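N-acetylglucosamine-6-phosphate deacetylase (Mycobacterium smegmatis, PDB 6FV4) probably removes the acetyl group from N-acetylglucosamine-6-phosphate with the help of bound divalent metal, as members of the NagA family of amidohydrolases do. Local coordinates at residues B[226-231]-B[259-264]; B[253-258]-B[279-284]; B[283-288]-B[319-324]; B[326-331]-B[345-350]. The protein carries 1 engineered substitution. All coordinates share one frame; numbering follows the deposited sequence.

Contact 1 (B[226-231]-B[259-264]); sequences LFNAMR and VHVAPA
Asn-228 and His-260 carry the polar part of this contact. ND2 of Asn-228 donates to the backbone O of His-260 at 3.1 Å with an N-H...O angle of 160°; the acceptor lies near the amide plane, whereas the donor stands above the carbonyl plane, away from the lone-pair directions. The same O also accepts from Arg-235 NH1 of the second subunit, so it is gripped from both chains.

Contacts without a hydrogen bond come from the rest of the amide. OD1 of Asn-228 rests 3.5 Å from CB of His-260, and CG lies in the plane of the imidazole at its edge, with amide and ring planes 88° apart. Asn-228 CG stands beside its backbone N (chi1 -62°), which carries the amide toward His-260. The imidazole is oriented from elsewhere: its ND1 is hydrogen-bonded to Asp-257.

Apolar packing is slight: CG1 of Val-261 meets CB of Phe-227 at 4.1 Å, while the Phe-227 ring leads off toward Ile-265 and Ile-269 of helix 263-273. The same methyl also lies 3.9 Å from a polar atom, the backbone O of Leu-226.

Both loops follow the C-terminal ends of parallel strands, where amidohydrolase barrels carry their active sites. Asn-228 and His-260 are predicted to bind substrate, and the Asn-228 side chain lies about 6 Å from a bound cadmium ion. The chemistry implies a buried polar pairing in which the N-H bond to the carbonyl favours one amide rotation, and Asp-257 would be expected to polarise the imidazole of His-260.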
loop_
_atom_site.group_PDB
_atom_site.type_symbol
_atom_site.label_atom_id
_atom_site.label_comp_id
_atom_site.label_asym_id
_atom_site.label_seq_id
_atom_site.Cartn_x
_atom_site.Cartn_y
_atom_site.Cartn_z
ATOM N N LEU B 226 3.614 9.675 -8.423
ATOM C CA LEU B 226 3.128 8.303 -8.331
ATOM C C LEU B 226 1.679 8.187 -8.772
ATOM O O LEU B 226 0.837 8.993 -8.375
ATOM C CB LEU B 226 3.265 7.805 -6.889
ATOM C CG LEU B 226 3.302 6.285 -6.763
ATOM C CD1 LEU B 226 4.655 5.745 -7.125
ATOM C CD2 LEU B 226 2.935 5.849 -5.339
ATOM N N PHE B 227 1.419 7.176 -9.609
ATOM C CA PHE B 227 0.134 6.796 -10.196
ATOM C C PHE B 227 -0.230 7.632 -11.421
ATOM O O PHE B 227 -0.957 7.150 -12.297
ATOM C CB PHE B 227 -1.002 6.851 -9.161
ATOM C CG PHE B 227 -0.996 5.689 -8.197
ATOM C CD1 PHE B 227 -1.546 4.460 -8.562
ATOM C CD2 PHE B 227 -0.416 5.820 -6.942
ATOM C CE1 PHE B 227 -1.543 3.379 -7.672
ATOM C CE2 PHE B 227 -0.401 4.748 -6.051
ATOM C CZ PHE B 227 -0.967 3.519 -6.417
ATOM N N ASN B 228 0.248 8.871 -11.507
ATOM C CA ASN B 228 -0.019 9.683 -12.698
ATOM C C ASN B 228 1.012 9.387 -13.772
ATOM O O ASN B 228 2.206 9.279 -13.482
ATOM C CB ASN B 228 -0.010 11.178 -12.376
ATOM C CG ASN B 228 -1.072 11.557 -11.384
ATOM O OD1 ASN B 228 -0.779 12.109 -10.318
ATOM N ND2 ASN B 228 -2.320 11.243 -11.711
ATOM N N ALA B 229 0.539 9.239 -15.016
ATOM C CA ALA B 229 1.405 8.978 -16.174
ATOM C C ALA B 229 2.244 7.721 -15.964
ATOM O O ALA B 229 3.429 7.671 -16.289
ATOM C CB ALA B 229 2.299 10.180 -16.487
ATOM N N MET B 230 1.619 6.685 -15.428
ATOM C CA MET B 230 2.344 5.516 -14.976
ATOM C C MET B 230 1.438 4.306 -15.141
ATOM O O MET B 230 0.222 4.420 -14.985
ATOM C CB MET B 230 2.759 5.728 -13.515
ATOM C CG MET B 230 3.403 4.573 -12.812
ATOM S SD MET B 230 3.853 5.139 -11.152
ATOM C CE MET B 230 5.167 6.299 -11.550
ATOM N N ARG B 231 2.029 3.172 -15.490
ATOM C CA ARG B 231 1.270 1.933 -15.588
ATOM C C ARG B 231 0.604 1.618 -14.246
ATOM O O ARG B 231 1.216 1.810 -13.192
ATOM C CB ARG B 231 2.205 0.799 -16.007
ATOM C CG ARG B 231 1.584 -0.574 -16.015
ATOM C CD ARG B 231 2.645 -1.633 -16.233
ATOM N NE ARG B 231 3.180 -1.593 -17.586
ATOM C CZ ARG B 231 3.208 -2.638 -18.408
ATOM N NH1 ARG B 231 2.732 -3.812 -18.011
ATOM N NH2 ARG B 231 3.716 -2.507 -19.625
ATOM N N VAL B 259 -7.642 15.752 -7.226
ATOM C CA VAL B 259 -8.010 15.443 -8.601
ATOM C C VAL B 259 -7.106 14.374 -9.199
ATOM O O VAL B 259 -7.563 13.516 -9.954
ATOM C CB VAL B 259 -7.980 16.728 -9.461
ATOM C CG1 VAL B 259 -8.147 16.405 -10.942
ATOM C CG2 VAL B 259 -9.055 17.698 -9.005
ATOM N N HIS B 260 -5.818 14.422 -8.898
ATOM C CA HIS B 260 -4.886 13.537 -9.580
ATOM C C HIS B 260 -4.911 12.128 -9.009
ATOM O O HIS B 260 -4.722 11.161 -9.757
ATOM C CB HIS B 260 -3.480 14.136 -9.522
ATOM C CG HIS B 260 -3.259 15.200 -10.544
ATOM N ND1 HIS B 260 -3.741 16.484 -10.395
ATOM C CD2 HIS B 260 -2.652 15.163 -11.752
ATOM C CE1 HIS B 260 -3.434 17.192 -11.466
ATOM N NE2 HIS B 260 -2.769 16.416 -12.302
ATOM N N VAL B 261 -5.118 11.991 -7.699
ATOM C CA VAL B 261 -5.261 10.689 -7.061
ATOM C C VAL B 261 -6.352 10.819 -6.008
ATOM O O VAL B 261 -6.522 11.881 -5.398
ATOM C CB VAL B 261 -3.928 10.182 -6.418
ATOM C CG1 VAL B 261 -2.810 10.083 -7.443
ATOM C CG2 VAL B 261 -3.482 11.080 -5.272
ATOM N N ALA B 262 -7.098 9.732 -5.790
ATOM C CA ALA B 262 -8.132 9.755 -4.766
ATOM C C ALA B 262 -7.495 9.950 -3.390
ATOM O O ALA B 262 -6.398 9.443 -3.142
ATOM C CB ALA B 262 -8.945 8.455 -4.789
ATOM N N PRO B 263 -8.130 10.705 -2.489
ATOM C CA PRO B 263 -7.577 10.845 -1.123
ATOM C C PRO B 263 -7.215 9.523 -0.457
ATOM O O PRO B 263 -6.225 9.466 0.285
ATOM C CB PRO B 263 -8.706 11.560 -0.373
ATOM C CG PRO B 263 -9.368 12.406 -1.461
ATOM C CD PRO B 263 -9.298 11.576 -2.717
ATOM N N ALA B 264 -7.989 8.455 -0.696
ATOM C CA ALA B 264 -7.688 7.165 -0.065
ATOM C C ALA B 264 -6.435 6.522 -0.656
ATOM O O ALA B 264 -5.757 5.740 0.024
ATOM C CB ALA B 264 -8.882 6.215 -0.185
#

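Contact 2 (B[253-258]-B[279-284]); sequences EMIVDG and SLITAA. Engineered in segment 279-284: Ala-283 (natural residue Asp).
Ile-281 reaches across to both Glu-253 and Ile-255 from the adjoining parallel strand. From CB, its CG2 branch lies 3.9 Å from CG of Glu-253. The other branch begins at CG1, placed between the backbone N and the carbonyl carbon (chi1 63°), a torsion that carries it over to CG1 of Ile-255 at 3.8 Å. At the tip, CD1 touches CG1 of Ile-255 and comes within 3.3 Å of Glu-253 OE1, Glu-253 and Ile-281 crossing at about a right angle. That carboxylate oxygen is held by His-72 ND1 and the backbone N of His-225, making Glu-253 a second-shell residue behind metal ligands. CD1 of Ile-255 meets CB of the engineered Ala-283 at 3.6 Å. This position, Asp in the natural sequence, is the predicted proton donor/acceptor and a metal ligand in another structure of the protein; its side chain lies about 4 Å from the zinc ion here.

The strands are tied by Met-254 N to Ser-279 O (2.9 Å, 153°) and by a weak bond from Ile-281 N to Met-254 O. Where they diverge, a water donates to Met-254 O and Ile-281 O and accepts from Val-256 N. On the face of Leu-280, just past the strand, Val-256 CG2 presses tightly on Leu-280 CD2 at 3.4 Å.

Strands 251-255 and 278-281, joined through helix 263-273, form a beta-alpha-beta unit of the amidohydrolase barrel. Met-254 and Val-256 touch that helix, Leu-280 and Ser-279 pack on helix 339-357, and Ile-281 turns toward strand 63-76.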
loop_
_atom_site.group_PDB
_atom_site.type_symbol
_atom_site.label_atom_id
_atom_site.label_comp_id
_atom_site.label_asym_id
_atom_site.label_seq_id
_atom_site.Cartn_x
_atom_site.Cartn_y
_atom_site.Cartn_z
ATOM N N GLU B 253 6.708 11.014 -4.952
ATOM C CA GLU B 253 5.939 12.238 -5.104
ATOM C C GLU B 253 4.472 11.882 -5.228
ATOM O O GLU B 253 4.112 10.873 -5.836
ATOM C CB GLU B 253 6.343 13.014 -6.372
ATOM C CG GLU B 253 7.754 13.580 -6.416
ATOM C CD GLU B 253 8.041 14.281 -7.747
ATOM O OE1 GLU B 253 7.152 14.263 -8.654
ATOM O OE2 GLU B 253 9.153 14.850 -7.899
ATOM N N MET B 254 3.616 12.726 -4.670
ATOM C CA MET B 254 2.200 12.570 -4.938
ATOM C C MET B 254 1.583 13.950 -5.080
ATOM O O MET B 254 1.864 14.850 -4.283
ATOM C CB MET B 254 1.502 11.744 -3.816
ATOM C CG MET B 254 0.064 11.440 -4.111
ATOM S SD MET B 254 -0.618 10.082 -3.113
ATOM C CE MET B 254 0.504 8.733 -3.492
ATOM N N ILE B 255 0.747 14.118 -6.103
ATOM C CA ILE B 255 -0.045 15.336 -6.257
ATOM C C ILE B 255 -1.344 15.118 -5.483
ATOM O O ILE B 255 -2.242 14.407 -5.943
ATOM C CB ILE B 255 -0.335 15.663 -7.723
ATOM C CG1 ILE B 255 0.957 15.777 -8.530
ATOM C CG2 ILE B 255 -1.129 16.958 -7.804
ATOM C CD1 ILE B 255 0.736 15.679 -10.041
ATOM N N VAL B 256 -1.456 15.754 -4.320
ATOM C CA VAL B 256 -2.665 15.652 -3.506
ATOM C C VAL B 256 -3.457 16.947 -3.628
ATOM O O VAL B 256 -3.528 17.745 -2.686
ATOM C CB VAL B 256 -2.307 15.329 -2.048
ATOM C CG1 VAL B 256 -3.541 14.913 -1.267
ATOM C CG2 VAL B 256 -1.286 14.197 -2.027
ATOM N N ASP B 257 -4.020 17.184 -4.813
ATOM C CA ASP B 257 -4.956 18.278 -5.020
ATOM C C ASP B 257 -6.407 17.810 -5.015
ATOM O O ASP B 257 -7.304 18.625 -5.224
ATOM C CB ASP B 257 -4.639 19.018 -6.334
ATOM C CG ASP B 257 -4.736 18.115 -7.558
ATOM O OD1 ASP B 257 -4.980 16.905 -7.377
ATOM O OD2 ASP B 257 -4.568 18.620 -8.698
ATOM N N GLY B 258 -6.657 16.523 -4.764
ATOM C CA GLY B 258 -7.995 15.970 -4.816
ATOM C C GLY B 258 -8.417 15.463 -6.180
ATOM O O GLY B 258 -9.447 14.783 -6.277
ATOM N N SER B 279 6.658 12.750 -0.679
ATOM C CA SER B 279 6.766 14.184 -0.901
ATOM C C SER B 279 5.475 14.707 -1.514
ATOM O O SER B 279 5.004 14.168 -2.521
ATOM C CB SER B 279 7.918 14.507 -1.868
ATOM O OG SER B 279 9.160 14.137 -1.322
ATOM N N LEU B 280 4.943 15.784 -0.951
ATOM C CA LEU B 280 3.835 16.497 -1.568
ATOM C C LEU B 280 4.417 17.463 -2.593
ATOM O O LEU B 280 5.399 18.137 -2.303
ATOM C CB LEU B 280 3.023 17.247 -0.520
ATOM C CG LEU B 280 2.351 16.321 0.511
ATOM C CD1 LEU B 280 1.872 17.114 1.703
ATOM C CD2 LEU B 280 1.215 15.619 -0.137
ATOM N N ILE B 281 3.847 17.471 -3.801
ATOM C CA ILE B 281 4.238 18.367 -4.881
ATOM C C ILE B 281 2.957 18.955 -5.457
ATOM O O ILE B 281 1.850 18.464 -5.215
ATOM C CB ILE B 281 5.049 17.665 -6.000
ATOM C CG1 ILE B 281 4.187 16.587 -6.660
ATOM C CG2 ILE B 281 6.370 17.077 -5.467
ATOM C CD1 ILE B 281 4.586 16.221 -8.069
ATOM N N THR B 282 3.114 20.026 -6.218
ATOM C CA THR B 282 1.971 20.610 -6.907
ATOM C C THR B 282 1.872 20.189 -8.361
ATOM O O THR B 282 0.757 20.064 -8.883
ATOM C CB THR B 282 2.023 22.145 -6.848
ATOM O OG1 THR B 282 3.197 22.642 -7.545
ATOM C CG2 THR B 282 2.016 22.626 -5.393
ATOM N N ALA B 283 3.021 20.005 -9.028
ATOM C CA ALA B 283 3.088 19.969 -10.486
ATOM C C ALA B 283 2.342 21.160 -11.086
ATOM O O ALA B 283 1.738 21.055 -12.148
ATOM C CB ALA B 283 2.551 18.639 -11.033
ATOM N N ALA B 284 2.384 22.298 -10.401
ATOM C CA ALA B 284 1.561 23.442 -10.773
ATOM C C ALA B 284 1.901 23.956 -12.166
ATOM O O ALA B 284 3.075 24.092 -12.523
ATOM C CB ALA B 284 1.749 24.573 -9.769
HETATM O O HOH W 1 0.604 17.304 -3.305
#

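Contact 3 (B[283-288]-B[319-324]); sequences AAMAAT and GSTATM. Engineered in segment 283-288: Ala-283 (natural residue Asp).
Met-285 N donates to Ser-320 O at 3.0 Å and 163°, joining two irregular segments, and a type I beta turn from Met-285 to Thr-288 then folds the first of them back alongside Thr-321. A water adds a second backbone link, donating to O of the engineered Ala-283, whose CB is about 4 Å from the bound zinc ion, and accepting from Ser-320 N.

Met-285 has two conformers, and what follows holds for one and is doubtful for the other. Chi1 (53°) turns CG toward Ser-320 O, and the bends at chi2 and chi3 bring SD beside CG2 of Thr-321 at 4.0 Å, the two side chains pointing the same way. SD also takes a weak bond from Ala-287 N.

Thr-288 divides its branches. OG1 donates to Met-285 O at 2.7 Å, an oxygen that also accepts from Thr-288 N, so two bonds from one residue close the turn. CG2, anti to the backbone N, packs on CG2 of Thr-323 at 3.7 Å and borders Ala-322 O. That carbonyl, which CB of Ala-284 approaches at 3.3 Å, is buried here without a polar partner in the model.

Ser-320 OG accepts from Ala-322 N in an ST turn and is also hydrogen-bonded to Thr-282 O; these two bonds hold the hydroxyl, and Ser-320 lies beside His-260. Gly-319 is predicted to bind substrate.

The contact bridges the loop after strand 278-281 and the one leading into helix 324-334. Thr-288 rests on Leu-95 and His-96 of helix 86-98, while Met-285, Ala-287 and Thr-321 share Ala-309 of strand 308-311.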
loop_
_atom_site.group_PDB
_atom_site.type_symbol
_atom_site.label_atom_id
_atom_site.label_comp_id
_atom_site.label_asym_id
_atom_site.label_seq_id
_atom_site.Cartn_x
_atom_site.Cartn_y
_atom_site.Cartn_z
ATOM N N ALA B 283 3.021 20.005 -9.028
ATOM C CA ALA B 283 3.088 19.969 -10.486
ATOM C C ALA B 283 2.342 21.160 -11.086
ATOM O O ALA B 283 1.738 21.055 -12.148
ATOM C CB ALA B 283 2.551 18.639 -11.033
ATOM N N ALA B 284 2.384 22.298 -10.401
ATOM C CA ALA B 284 1.561 23.442 -10.773
ATOM C C ALA B 284 1.901 23.956 -12.166
ATOM O O ALA B 284 3.075 24.092 -12.523
ATOM C CB ALA B 284 1.749 24.573 -9.769
ATOM N N MET B 285 0.868 24.246 -12.958
ATOM C CA MET B 285 1.113 24.841 -14.264
ATOM C C MET B 285 0.870 26.346 -14.205
ATOM O O MET B 285 0.472 26.902 -13.177
ATOM C CB MET B 285 0.277 24.170 -15.364
ATOM C CG MET B 285 -1.213 24.090 -15.130
ATOM S SD MET B 285 -2.152 25.527 -15.662
ATOM C CE MET B 285 -1.601 25.731 -17.357
ATOM N N ALA B 286 1.183 27.021 -15.322
ATOM C CA ALA B 286 1.285 28.474 -15.318
ATOM C C ALA B 286 -0.004 29.185 -14.938
ATOM O O ALA B 286 0.062 30.335 -14.498
ATOM C CB ALA B 286 1.772 28.979 -16.685
ATOM N N ALA B 287 -1.170 28.541 -15.056
ATOM C CA ALA B 287 -2.407 29.221 -14.684
ATOM C C ALA B 287 -2.682 29.196 -13.187
ATOM O O ALA B 287 -3.640 29.832 -12.742
ATOM C CB ALA B 287 -3.601 28.611 -15.418
ATOM N N THR B 288 -1.873 28.480 -12.409
ATOM C CA THR B 288 -2.059 28.425 -10.965
ATOM C C THR B 288 -2.111 29.819 -10.356
ATOM O O THR B 288 -1.242 30.657 -10.612
ATOM C CB THR B 288 -0.918 27.622 -10.337
ATOM O OG1 THR B 288 -0.864 26.329 -10.954
ATOM C CG2 THR B 288 -1.135 27.465 -8.825
ATOM N N GLY B 319 -3.876 20.560 -16.497
ATOM C CA GLY B 319 -2.944 20.165 -15.461
ATOM C C GLY B 319 -3.315 20.726 -14.101
ATOM O O GLY B 319 -4.356 21.362 -13.911
ATOM N N SER B 320 -2.422 20.493 -13.141
ATOM C CA SER B 320 -2.638 20.947 -11.775
ATOM C C SER B 320 -2.627 22.465 -11.668
ATOM O O SER B 320 -1.796 23.143 -12.283
ATOM C CB SER B 320 -1.549 20.381 -10.864
ATOM O OG SER B 320 -1.636 21.024 -9.608
ATOM N N THR B 321 -3.531 23.008 -10.855
ATOM C CA THR B 321 -3.435 24.410 -10.457
ATOM C C THR B 321 -3.303 24.509 -8.948
ATOM O O THR B 321 -3.825 25.426 -8.312
ATOM C CB THR B 321 -4.609 25.257 -10.961
ATOM O OG1 THR B 321 -5.848 24.596 -10.721
ATOM C CG2 THR B 321 -4.481 25.547 -12.455
ATOM N N ALA B 322 -2.587 23.553 -8.368
ATOM C CA ALA B 322 -2.433 23.465 -6.924
ATOM C C ALA B 322 -1.265 24.319 -6.465
ATOM O O ALA B 322 -0.276 24.480 -7.181
ATOM C CB ALA B 322 -2.199 22.017 -6.490
ATOM N N THR B 323 -1.390 24.872 -5.264
ATOM C CA THR B 323 -0.271 25.471 -4.547
ATOM C C THR B 323 0.079 24.587 -3.360
ATOM O O THR B 323 -0.740 23.787 -2.895
ATOM C CB THR B 323 -0.606 26.881 -4.042
ATOM O OG1 THR B 323 -1.706 26.803 -3.125
ATOM C CG2 THR B 323 -0.984 27.786 -5.190
ATOM N N MET B 324 1.304 24.738 -2.862
ATOM C CA MET B 324 1.700 23.924 -1.718
ATOM C C MET B 324 0.782 24.156 -0.531
ATOM O O MET B 324 0.541 23.225 0.242
ATOM C CB MET B 324 3.147 24.189 -1.323
ATOM C CG MET B 324 4.162 23.502 -2.215
ATOM S SD MET B 324 4.104 21.711 -2.409
ATOM C CE MET B 324 5.095 21.138 -1.013
HETATM O O HOH W 2 0.028 19.462 -13.742
#

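Contact 4 (B[326-331]-B[345-350]); sequences QVFRLA and LAVRQA
Phe-328 packs against Ala-346, Val-347 and Ala-350 where two successive helices of the amidohydrolase fold, 324-334 and 339-357, meet as an obliquely antiparallel pair. Their local axes approach to 9.5 Å, and the N-to-C directions differ by 143°. No hydrogen bond crosses between the segments, so the join is made by apolar packing.

The tight part is one side of the Phe-328 ring. With CG anti to the backbone N (chi1 -177°), the ring swings over to the other helix and sets CE1 3.4 Å from CB of Ala-346, which approaches obliquely. The valine side chain of Val-347 leaves its backbone pointing away from the other helix, yet CG2 still meets CE1 at 3.9 Å, lying beside the phenylalanine and running in the same direction. CB of Ala-350, by contrast, sits at the ring edge, close to its plane. Small residues at 346 and 350, one helical turn apart, let the aromatic group lie against the backbone of 345-350. Elsewhere the ring meets that of Phe-68, their planes about 40° apart.

The loose part is around Ala-331. Although its CA and that of Ala-346 are the closest pair at 6.1 Å, their CB methyl groups stand 4.4 Å apart. On the outer flanks, Gln-326 is exposed on one helix, and Arg-348 of the other forms a salt bridge with Glu-276. Gln-349 only skirts Ala-331: its OE1, hydrogen-bonded to Tyr-266 OH, lies 4.3 Å from CB of Ala-331.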
loop_
_atom_site.group_PDB
_atom_site.type_symbol
_atom_site.label_atom_id
_atom_site.label_comp_id
_atom_site.label_asym_id
_atom_site.label_seq_id
_atom_site.Cartn_x
_atom_site.Cartn_y
_atom_site.Cartn_z
ATOM N N GLN B 326 -2.428 24.540 -0.708
ATOM C CA GLN B 326 -3.614 23.707 -0.887
ATOM C C GLN B 326 -3.306 22.236 -0.641
ATOM O O GLN B 326 -4.099 21.533 -0.005
ATOM C CB GLN B 326 -4.198 23.898 -2.291
ATOM C CG GLN B 326 -4.917 25.227 -2.491
ATOM C CD GLN B 326 -5.158 25.547 -3.959
ATOM O OE1 GLN B 326 -4.319 26.167 -4.605
ATOM N NE2 GLN B 326 -6.314 25.145 -4.485
ATOM N N VAL B 327 -2.172 21.739 -1.136
ATOM C CA VAL B 327 -1.896 20.318 -0.947
ATOM C C VAL B 327 -1.591 20.019 0.518
ATOM O O VAL B 327 -1.980 18.960 1.037
ATOM C CB VAL B 327 -0.769 19.833 -1.873
ATOM C CG1 VAL B 327 -1.112 20.145 -3.338
ATOM C CG2 VAL B 327 0.545 20.440 -1.479
ATOM N N PHE B 328 -0.914 20.946 1.211
ATOM C CA PHE B 328 -0.683 20.795 2.647
ATOM C C PHE B 328 -2.006 20.643 3.397
ATOM O O PHE B 328 -2.170 19.731 4.219
ATOM C CB PHE B 328 0.093 22.004 3.178
ATOM C CG PHE B 328 0.456 21.915 4.652
ATOM C CD1 PHE B 328 1.595 21.238 5.063
ATOM C CD2 PHE B 328 -0.335 22.523 5.616
ATOM C CE1 PHE B 328 1.945 21.172 6.425
ATOM C CE2 PHE B 328 0.001 22.450 6.971
ATOM C CZ PHE B 328 1.142 21.772 7.372
ATOM N N ARG B 329 -2.951 21.543 3.131
ATOM C CA ARG B 329 -4.236 21.524 3.823
ATOM C C ARG B 329 -5.033 20.273 3.466
ATOM O O ARG B 329 -5.681 19.679 4.333
ATOM C CB ARG B 329 -5.000 22.804 3.476
ATOM C CG ARG B 329 -6.327 23.018 4.166
ATOM C CD ARG B 329 -6.855 24.450 3.924
ATOM N NE ARG B 329 -6.655 24.924 2.551
ATOM C CZ ARG B 329 -5.871 25.946 2.198
ATOM N NH1 ARG B 329 -5.194 26.634 3.114
ATOM N NH2 ARG B 329 -5.763 26.285 0.918
ATOM N N LEU B 330 -4.971 19.833 2.200
ATOM C CA LEU B 330 -5.631 18.582 1.823
ATOM C C LEU B 330 -4.924 17.371 2.428
ATOM O O LEU B 330 -5.574 16.401 2.840
ATOM C CB LEU B 330 -5.703 18.468 0.297
ATOM C CG LEU B 330 -6.783 19.334 -0.361
ATOM C CD1 LEU B 330 -6.711 19.309 -1.889
ATOM C CD2 LEU B 330 -8.185 18.879 0.147
ATOM N N ALA B 331 -3.595 17.404 2.497
ATOM C CA ALA B 331 -2.859 16.336 3.167
ATOM C C ALA B 331 -3.291 16.193 4.627
ATOM O O ALA B 331 -3.498 15.074 5.114
ATOM C CB ALA B 331 -1.352 16.605 3.073
ATOM N N LEU B 345 2.771 14.989 10.229
ATOM C CA LEU B 345 3.033 14.242 9.007
ATOM C C LEU B 345 3.131 15.181 7.809
ATOM O O LEU B 345 4.053 15.069 7.002
ATOM C CB LEU B 345 1.940 13.205 8.787
ATOM C CG LEU B 345 2.040 12.400 7.495
ATOM C CD1 LEU B 345 3.309 11.574 7.483
ATOM C CD2 LEU B 345 0.784 11.523 7.329
ATOM N N ALA B 346 2.188 16.123 7.691
ATOM C CA ALA B 346 2.162 17.016 6.542
ATOM C C ALA B 346 3.432 17.861 6.469
ATOM O O ALA B 346 3.942 18.126 5.375
ATOM C CB ALA B 346 0.913 17.897 6.605
ATOM N N VAL B 347 3.985 18.253 7.624
ATOM C CA VAL B 347 5.227 19.024 7.605
ATOM C C VAL B 347 6.378 18.179 7.068
ATOM O O VAL B 347 7.217 18.661 6.296
ATOM C CB VAL B 347 5.530 19.591 9.004
ATOM C CG1 VAL B 347 6.990 20.021 9.096
ATOM C CG2 VAL B 347 4.640 20.768 9.282
ATOM N N ARG B 348 6.438 16.905 7.448
ATOM C CA ARG B 348 7.436 16.016 6.856
ATOM C C ARG B 348 7.245 15.903 5.345
ATOM O O ARG B 348 8.211 15.978 4.577
ATOM C CB ARG B 348 7.349 14.637 7.497
ATOM C CG ARG B 348 8.169 14.484 8.773
ATOM C CD ARG B 348 7.621 13.347 9.624
ATOM N NE ARG B 348 8.635 12.798 10.533
ATOM C CZ ARG B 348 8.868 13.241 11.765
ATOM N NH1 ARG B 348 8.156 14.247 12.265
ATOM N NH2 ARG B 348 9.811 12.675 12.505
ATOM N N GLN B 349 6.000 15.719 4.900
ATOM C CA GLN B 349 5.769 15.470 3.481
ATOM C C GLN B 349 5.930 16.723 2.628
ATOM O O GLN B 349 6.249 16.613 1.437
ATOM C CB GLN B 349 4.375 14.893 3.277
ATOM C CG GLN B 349 4.217 13.515 3.888
ATOM C CD GLN B 349 2.822 12.994 3.731
ATOM O OE1 GLN B 349 1.878 13.780 3.598
ATOM N NE2 GLN B 349 2.675 11.663 3.722
ATOM N N ALA B 350 5.661 17.907 3.183
ATOM C CA ALA B 350 5.688 19.131 2.389
ATOM C C ALA B 350 6.975 19.924 2.557
ATOM O O ALA B 350 7.209 20.860 1.779
ATOM C CB ALA B 350 4.506 20.037 2.752
#

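Overall arrangement
Along the chain, contact 1 closes first, bringing the loop after strand 222-223 to the segment that leads into helix 263-273. Contact 2 crosses it, since strand 251-255 lies between the two halves of contact 1 and pairs with strand 278-281 beyond that helix. Contact 3 begins on Ala-283 and Ala-284, where contact 2 ends, and closes the excursion through strands 293-297, 300-305 and 308-311. Contact 4 follows in series, closing the short connection between helices 324-334 and 339-357. Contacts 1 to 3 lie beside the metal site; contact 4 lies away from it, joined to contact 2 by a probable hydrogen bond from Leu-280 N to Gln-349 O, 2.8 Å long.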